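Local coordinates for SusD superfamily protein (Parabacteroides distasonis, PDB 3OTN), which probably binds carbohydrate nutrients at the bacterial outer membrane, at residues S226-D234 with N244-Q252. Residues are numbered along the deposited sequence; the frame is centred on the assembly and turned at random.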
loop_
_atom_site.group_PDB
_atom_site.type_symbol
_atom_site.label_atom_id
_atom_site.label_comp_id
_atom_site.label_asym_id
_atom_site.label_seq_id
_atom_site.Cartn_x
_atom_site.Cartn_y
_atom_site.Cartn_z
ATOM N N SER A 226 8.127 9.192 19.398
ATOM C CA SER A 226 9.355 9.682 18.781
ATOM C C SER A 226 9.322 11.155 18.383
ATOM O O SER A 226 10.371 11.769 18.338
ATOM C CB SER A 226 9.718 8.852 17.545
ATOM O OG SER A 226 8.934 9.229 16.415
ATOM N N ASN A 227 8.144 11.721 18.085
ATOM C CA ASN A 227 8.041 13.129 17.631
ATOM C C ASN A 227 8.810 13.410 16.332
ATOM O O ASN A 227 9.106 14.539 16.040
ATOM C CB ASN A 227 8.528 14.146 18.703
ATOM C CG ASN A 227 7.772 14.063 19.997
ATOM O OD1 ASN A 227 6.548 14.018 20.012
ATOM N ND2 ASN A 227 8.503 14.096 21.111
ATOM N N GLU A 228 9.101 12.385 15.548
ATOM C CA GLU A 228 9.803 12.525 14.282
ATOM C C GLU A 228 8.856 12.692 13.100
ATOM O O GLU A 228 9.333 12.864 11.988
ATOM C CB GLU A 228 10.590 11.258 14.006
ATOM C CG GLU A 228 11.564 10.905 15.106
ATOM C CD GLU A 228 12.958 11.393 14.867
ATOM O OE1 GLU A 228 13.162 12.243 13.983
ATOM O OE2 GLU A 228 13.852 10.905 15.587
ATOM N N TYR A 229 7.546 12.524 13.323
ATOM C CA TYR A 229 6.530 12.639 12.263
ATOM C C TYR A 229 5.402 13.518 12.803
ATOM O O TYR A 229 5.125 13.527 14.011
ATOM C CB TYR A 229 5.981 11.265 11.837
ATOM C CG TYR A 229 7.078 10.291 11.433
ATOM C CD1 TYR A 229 7.677 10.382 10.196
ATOM C CD2 TYR A 229 7.583 9.354 12.339
ATOM C CE1 TYR A 229 8.731 9.548 9.822
ATOM C CE2 TYR A 229 8.626 8.491 11.980
ATOM C CZ TYR A 229 9.196 8.594 10.722
ATOM O OH TYR A 229 10.202 7.756 10.329
ATOM N N THR A 230 4.752 14.230 11.893
ATOM C CA THR A 230 3.656 15.134 12.215
ATOM C C THR A 230 2.583 14.944 11.165
ATOM O O THR A 230 2.885 14.571 10.031
ATOM C CB THR A 230 4.108 16.622 12.187
ATOM O OG1 THR A 230 4.811 16.863 10.967
ATOM C CG2 THR A 230 5.033 16.939 13.339
ATOM N N LEU A 231 1.335 15.149 11.559
ATOM C CA LEU A 231 0.210 15.077 10.637
ATOM C C LEU A 231 0.232 16.295 9.686
ATOM O O LEU A 231 0.526 17.412 10.101
ATOM C CB LEU A 231 -1.107 15.044 11.410
ATOM C CG LEU A 231 -1.492 13.740 12.110
ATOM C CD1 LEU A 231 -2.802 13.954 12.919
ATOM C CD2 LEU A 231 -1.644 12.592 11.128
ATOM N N PHE A 232 -0.072 16.070 8.416
ATOM C CA PHE A 232 -0.298 17.173 7.476
ATOM C C PHE A 232 -1.572 17.893 7.887
ATOM O O PHE A 232 -2.520 17.271 8.358
ATOM C CB PHE A 232 -0.502 16.648 6.031
ATOM C CG PHE A 232 0.721 16.025 5.436
ATOM C CD1 PHE A 232 1.941 16.682 5.475
ATOM C CD2 PHE A 232 0.636 14.802 4.784
ATOM C CE1 PHE A 232 3.093 16.108 4.900
ATOM C CE2 PHE A 232 1.789 14.223 4.205
ATOM C CZ PHE A 232 2.996 14.873 4.278
ATOM N N THR A 233 -1.603 19.199 7.690
ATOM C CA THR A 233 -2.763 20.004 8.072
ATOM C C THR A 233 -3.815 19.972 6.997
ATOM O O THR A 233 -4.979 20.219 7.268
ATOM C CB THR A 233 -2.353 21.460 8.387
ATOM O OG1 THR A 233 -1.684 22.013 7.242
ATOM C CG2 THR A 233 -1.406 21.465 9.560
ATOM N N ASP A 234 -3.416 19.689 5.766
ATOM C CA ASP A 234 -4.401 19.512 4.685
ATOM C C ASP A 234 -4.019 18.385 3.727
ATOM O O ASP A 234 -3.016 17.712 3.937
ATOM C CB ASP A 234 -4.600 20.838 3.972
ATOM C CG ASP A 234 -3.400 21.267 3.195
ATOM O OD1 ASP A 234 -2.465 20.455 3.034
ATOM O OD2 ASP A 234 -3.426 22.427 2.732
ATOM N N ASN A 244 7.837 14.996 -0.387
ATOM C CA ASN A 244 8.444 13.650 -0.470
ATOM C C ASN A 244 9.378 13.335 0.727
ATOM O O ASN A 244 10.265 14.127 1.031
ATOM C CB ASN A 244 9.298 13.528 -1.742
ATOM C CG ASN A 244 8.490 13.280 -3.038
ATOM O OD1 ASN A 244 7.274 13.140 -3.055
ATOM N ND2 ASN A 244 9.217 13.244 -4.138
ATOM N N ASN A 245 9.123 12.215 1.415
ATOM C CA ASN A 245 9.954 11.709 2.546
ATOM C C ASN A 245 9.933 12.549 3.833
ATOM O O ASN A 245 10.782 12.348 4.702
ATOM C CB ASN A 245 11.411 11.487 2.095
ATOM C CG ASN A 245 11.525 10.638 0.857
ATOM O OD1 ASN A 245 12.255 10.982 -0.099
ATOM N ND2 ASN A 245 10.848 9.502 0.863
ATOM N N LYS A 246 8.982 13.485 3.950
ATOM C CA LYS A 246 8.876 14.409 5.078
ATOM C C LYS A 246 7.461 14.370 5.618
ATOM O O LYS A 246 6.551 13.811 5.002
ATOM C CB LYS A 246 9.092 15.879 4.667
ATOM C CG LYS A 246 10.138 16.228 3.659
ATOM C CD LYS A 246 10.548 17.712 3.726
ATOM C CE LYS A 246 9.397 18.698 3.628
ATOM N NZ LYS A 246 9.883 20.105 3.771
ATOM N N GLY A 247 7.263 15.053 6.731
ATOM C CA GLY A 247 5.917 15.274 7.276
ATOM C C GLY A 247 5.383 13.961 7.807
ATOM O O GLY A 247 5.926 13.418 8.759
ATOM N N GLU A 248 4.382 13.403 7.136
ATOM C CA GLU A 248 3.828 12.102 7.524
ATOM C C GLU A 248 4.595 10.916 6.967
ATOM O O GLU A 248 4.472 9.791 7.490
ATOM C CB GLU A 248 2.395 11.970 7.050
ATOM C CG GLU A 248 1.399 12.874 7.749
ATOM C CD GLU A 248 -0.048 12.450 7.545
ATOM O OE1 GLU A 248 -0.301 11.221 7.302
ATOM O OE2 GLU A 248 -0.933 13.349 7.644
ATOM N N PHE A 249 5.350 11.127 5.902
ATOM C CA PHE A 249 5.845 9.994 5.132
ATOM C C PHE A 249 6.981 9.270 5.852
ATOM O O PHE A 249 7.991 9.869 6.220
ATOM C CB PHE A 249 6.241 10.379 3.723
ATOM C CG PHE A 249 5.124 11.034 2.924
ATOM C CD1 PHE A 249 3.858 10.464 2.851
ATOM C CD2 PHE A 249 5.350 12.249 2.278
ATOM C CE1 PHE A 249 2.837 11.075 2.112
ATOM C CE2 PHE A 249 4.368 12.856 1.540
ATOM C CZ PHE A 249 3.099 12.277 1.446
ATOM N N ILE A 250 6.800 7.963 6.008
ATOM C CA ILE A 250 7.724 7.082 6.758
ATOM C C ILE A 250 8.518 6.216 5.786
ATOM O O ILE A 250 9.762 6.148 5.869
ATOM C CB ILE A 250 6.934 6.199 7.778
ATOM C CG1 ILE A 250 6.240 7.082 8.811
ATOM C CG2 ILE A 250 7.884 5.230 8.536
ATOM C CD1 ILE A 250 5.211 6.336 9.647
ATOM N N TYR A 251 7.822 5.574 4.861
ATOM C CA TYR A 251 8.493 4.836 3.780
ATOM C C TYR A 251 7.708 4.985 2.468
ATOM O O TYR A 251 6.495 4.840 2.451
ATOM C CB TYR A 251 8.671 3.357 4.194
ATOM C CG TYR A 251 9.702 2.690 3.352
ATOM C CD1 TYR A 251 11.051 2.975 3.530
ATOM C CD2 TYR A 251 9.335 1.820 2.325
ATOM C CE1 TYR A 251 12.030 2.390 2.707
ATOM C CE2 TYR A 251 10.303 1.221 1.497
ATOM C CZ TYR A 251 11.632 1.514 1.678
ATOM O OH TYR A 251 12.557 0.944 0.858
ATOM N N GLN A 252 8.411 5.245 1.371
ATOM C CA GLN A 252 7.768 5.522 0.120
ATOM C C GLN A 252 8.528 4.894 -1.037
ATOM O O GLN A 252 9.734 4.707 -0.978
ATOM C CB GLN A 252 7.760 7.050 -0.117
ATOM C CG GLN A 252 6.975 7.878 0.898
ATOM C CD GLN A 252 6.653 9.247 0.382
ATOM O OE1 GLN A 252 7.545 10.100 0.268
ATOM N NE2 GLN A 252 5.368 9.486 0.065
HETATM O O HOH W 1 11.458 8.072 7.902
#
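Thr230 and Gly247 lie abreast where the extended loop after helix 210-225 passes a tight turn. Lys246 to Phe249 form a type II' beta turn, closed by Phe249 N to Lys246 O at 3.1 Å. Gly247 has positive phi, and a CB there would clash with Phe232 CE1. A weak bond of 3.4 Å runs from Thr230 N to Gly247 O. The firmer link is Phe232 N to Glu248 OE2, 3.0 Å with an N-H...O angle of 161°, on the anti lone pair of that oxygen. Glu248 CG, anti to its carbonyl carbon, lies over the Phe232 ring, 3.9 Å from the centroid, in a CH-pi contact. The extended chain beyond carries OE2 to Phe232 N. The carboxylate plane is 24° from the ring plane. Phe232 also turns its edge to the face of Phe249 in a T-shaped pair, centroids 5.1 Å apart and planes at 66°. A serine in place of Phe232 would probably leave this Phe249 face and Glu248 CG without their aromatic partner. Gln252 NE2 covers the opposite face of Phe249. Ile250 CG1 sits over one face of the Tyr229 ring, 3.8 Å from its centroid. Tyr229 OH meets a water at 2.8 Å, and this water may donate to Ile250 O, 3.3 Å away. Glu248 OE2 is salt-bridged to Arg392 of helix 380-392; OE1 makes a salt bridge to Arg359 and a hydrogen bond to Thr361. Leu231 packs on helices 360-375 and 380-392. The turn leads into strand 249-253, the middle of a three-stranded antiparallel sheet, with a classic bulge at Ile250 and Tyr251 opposite Tyr358.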